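Local coordinates for protein SusD homolog (Bacteroides thetaiotaomicron, PDB 3SGH) that probably binds sugars at the bacterial surface, as a SusD-like outer-membrane lipoprotein of a gut Bacteroides, at residues 25-30 with 106-111. Sequence-based numbering, arbitrary orientation.
Sequences FNVYAC and QLTRVY
Tyr28, in a weakly bonded helical turn at about 26-29, and Phe25, just ahead of that turn, pack against Thr108 and Tyr111, one turn apart on helix 100-120, with the alpha carbons of Phe25 and Thr108 6.5 Å apart. In this SusD-like alpha-alpha superhelix the contact is a worked example of how a short segment near the N-terminus packs on a long helix through apolar contacts and two tyrosines whose hydroxyls are hydrogen-bonded. Tyr28 reaches across, its side chain at about a right angle to that of Thr108, and its OH donates a hydrogen bond of 2.8 Å to Thr108 OG1. With OG1 anti to the carbonyl carbon (chi1 -53°), the hydroxyl lies beside its own backbone N and also bonds to Met104 O; this buried oxygen therefore joins the helix backbone to Tyr28. Phe25 brings its ring edge to the same OG1, with CE1 3.7 Å away, while Val27 CG2 packs 3.7 Å from Thr108 CG2. Phe176 meets the rings of both Phe25 and Tyr28 edge-to-face. Farther along the helix, the rings of Tyr28 and Tyr111 are inclined at 55°, and Tyr28 CD1 sits over one face of Tyr111, offset toward the rim. The phenol of Tyr111 extends to Arg194 NH1, a hydrogen-bonding partner on helix 181-198. A water completes the link, lying 2.5 Å from Tyr111 OH and donating a hydrogen bond to Tyr28 O.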
loop_
_atom_site.group_PDB
_atom_site.type_symbol
_atom_site.label_atom_id
_atom_site.label_comp_id
_atom_site.label_asym_id
_atom_site.label_seq_id
_atom_site.Cartn_x
_atom_site.Cartn_y
_atom_site.Cartn_z
ATOM N N PHE A 25 8.920 -3.460 -13.871
ATOM C CA PHE A 25 7.709 -4.058 -13.347
ATOM C C PHE A 25 7.842 -4.575 -11.912
ATOM O O PHE A 25 6.815 -4.867 -11.247
ATOM C CB PHE A 25 7.272 -5.251 -14.190
ATOM C CG PHE A 25 6.623 -4.938 -15.530
ATOM C CD1 PHE A 25 6.093 -3.702 -15.874
ATOM C CD2 PHE A 25 6.491 -5.974 -16.431
ATOM C CE1 PHE A 25 5.460 -3.520 -17.105
ATOM C CE2 PHE A 25 5.871 -5.788 -17.667
ATOM C CZ PHE A 25 5.386 -4.588 -18.006
ATOM N N ASN A 26 9.075 -4.741 -11.423
ATOM C CA ASN A 26 9.236 -5.148 -10.017
ATOM C C ASN A 26 8.645 -4.144 -9.006
ATOM O O ASN A 26 8.370 -4.520 -7.879
ATOM C CB ASN A 26 10.695 -5.381 -9.716
ATOM C CG ASN A 26 11.179 -6.698 -10.313
ATOM O OD1 ASN A 26 10.856 -7.762 -9.777
ATOM N ND2 ASN A 26 11.844 -6.633 -11.463
ATOM N N VAL A 27 8.402 -2.890 -9.398
ATOM C CA VAL A 27 7.740 -1.977 -8.468
ATOM C C VAL A 27 6.304 -2.344 -8.112
ATOM O O VAL A 27 5.807 -1.882 -7.098
ATOM C CB VAL A 27 7.766 -0.509 -8.895
ATOM C CG1 VAL A 27 9.242 -0.025 -9.093
ATOM C CG2 VAL A 27 6.878 -0.250 -10.136
ATOM N N TYR A 28 5.622 -3.133 -8.933
ATOM C CA TYR A 28 4.207 -3.385 -8.694
ATOM C C TYR A 28 3.960 -4.235 -7.460
ATOM O O TYR A 28 3.070 -3.945 -6.679
ATOM C CB TYR A 28 3.587 -4.049 -9.905
ATOM C CG TYR A 28 3.408 -3.123 -11.089
ATOM C CD1 TYR A 28 2.613 -1.994 -10.988
ATOM C CD2 TYR A 28 3.943 -3.406 -12.335
ATOM C CE1 TYR A 28 2.398 -1.120 -12.056
ATOM C CE2 TYR A 28 3.735 -2.526 -13.408
ATOM C CZ TYR A 28 2.953 -1.385 -13.261
ATOM O OH TYR A 28 2.715 -0.495 -14.298
ATOM N N ALA A 29 4.781 -5.252 -7.271
ATOM C CA ALA A 29 4.587 -6.187 -6.170
ATOM C C ALA A 29 5.837 -6.466 -5.348
ATOM O O ALA A 29 5.705 -7.030 -4.261
ATOM C CB ALA A 29 4.034 -7.501 -6.692
ATOM N N CYS A 30 7.027 -6.119 -5.868
ATOM C CA CYS A 30 8.318 -6.439 -5.194
ATOM C C CYS A 30 8.458 -7.914 -4.794
ATOM O O CYS A 30 8.583 -8.222 -3.600
ATOM C CB CYS A 30 8.506 -5.553 -3.972
ATOM S SG CYS A 30 8.843 -3.816 -4.468
ATOM N N GLN A 106 5.662 4.736 -18.630
ATOM C CA GLN A 106 5.094 5.862 -17.895
ATOM C C GLN A 106 4.241 5.403 -16.722
ATOM O O GLN A 106 4.371 5.913 -15.603
ATOM C CB GLN A 106 4.211 6.677 -18.837
ATOM C CG GLN A 106 4.971 7.568 -19.752
ATOM C CD GLN A 106 4.063 8.583 -20.422
ATOM O OE1 GLN A 106 3.078 8.216 -21.059
ATOM N NE2 GLN A 106 4.377 9.852 -20.246
ATOM N N LEU A 107 3.355 4.467 -16.998
ATOM C CA LEU A 107 2.484 3.900 -15.940
ATOM C C LEU A 107 3.303 3.270 -14.791
ATOM O O LEU A 107 3.015 3.450 -13.620
ATOM C CB LEU A 107 1.528 2.905 -16.534
ATOM C CG LEU A 107 0.619 2.145 -15.554
ATOM C CD1 LEU A 107 -0.317 3.101 -14.794
ATOM C CD2 LEU A 107 -0.192 1.079 -16.379
ATOM N N THR A 108 4.320 2.530 -15.152
ATOM C CA THR A 108 5.146 1.829 -14.200
ATOM C C THR A 108 5.991 2.795 -13.354
ATOM O O THR A 108 6.091 2.605 -12.123
ATOM C CB THR A 108 5.988 0.727 -14.888
ATOM O OG1 THR A 108 5.132 -0.137 -15.662
ATOM C CG2 THR A 108 6.713 -0.122 -13.837
ATOM N N ARG A 109 6.552 3.816 -13.993
ATOM C CA ARG A 109 7.226 4.912 -13.288
ATOM C C ARG A 109 6.299 5.615 -12.332
ATOM O O ARG A 109 6.636 5.796 -11.194
ATOM C CB ARG A 109 7.751 5.924 -14.288
ATOM C CG ARG A 109 8.591 7.053 -13.706
ATOM C CD ARG A 109 8.980 7.975 -14.777
ATOM N NE ARG A 109 9.761 9.102 -14.274
ATOM C CZ ARG A 109 9.814 10.302 -14.827
ATOM N NH1 ARG A 109 9.031 10.630 -15.865
ATOM N NH2 ARG A 109 10.609 11.203 -14.271
ATOM N N VAL A 110 5.102 5.994 -12.804
ATOM C CA VAL A 110 4.139 6.616 -11.920
ATOM C C VAL A 110 3.840 5.666 -10.741
ATOM O O VAL A 110 3.773 6.129 -9.614
ATOM C CB VAL A 110 2.840 7.051 -12.631
ATOM C CG1 VAL A 110 1.717 7.388 -11.565
ATOM C CG2 VAL A 110 3.074 8.244 -13.641
ATOM N N TYR A 111 3.650 4.365 -10.967
ATOM C CA TYR A 111 3.293 3.416 -9.871
ATOM C C TYR A 111 4.371 3.446 -8.775
ATOM O O TYR A 111 4.087 3.556 -7.560
ATOM C CB TYR A 111 3.090 1.956 -10.355
ATOM C CG TYR A 111 2.369 1.171 -9.284
ATOM C CD1 TYR A 111 3.071 0.499 -8.253
ATOM C CD2 TYR A 111 0.984 1.163 -9.246
ATOM C CE1 TYR A 111 2.361 -0.168 -7.241
ATOM C CE2 TYR A 111 0.292 0.497 -8.259
ATOM C CZ TYR A 111 0.982 -0.166 -7.269
ATOM O OH TYR A 111 0.256 -0.783 -6.270
HETATM O O HOH W 1 1.512 -2.542 -5.032
#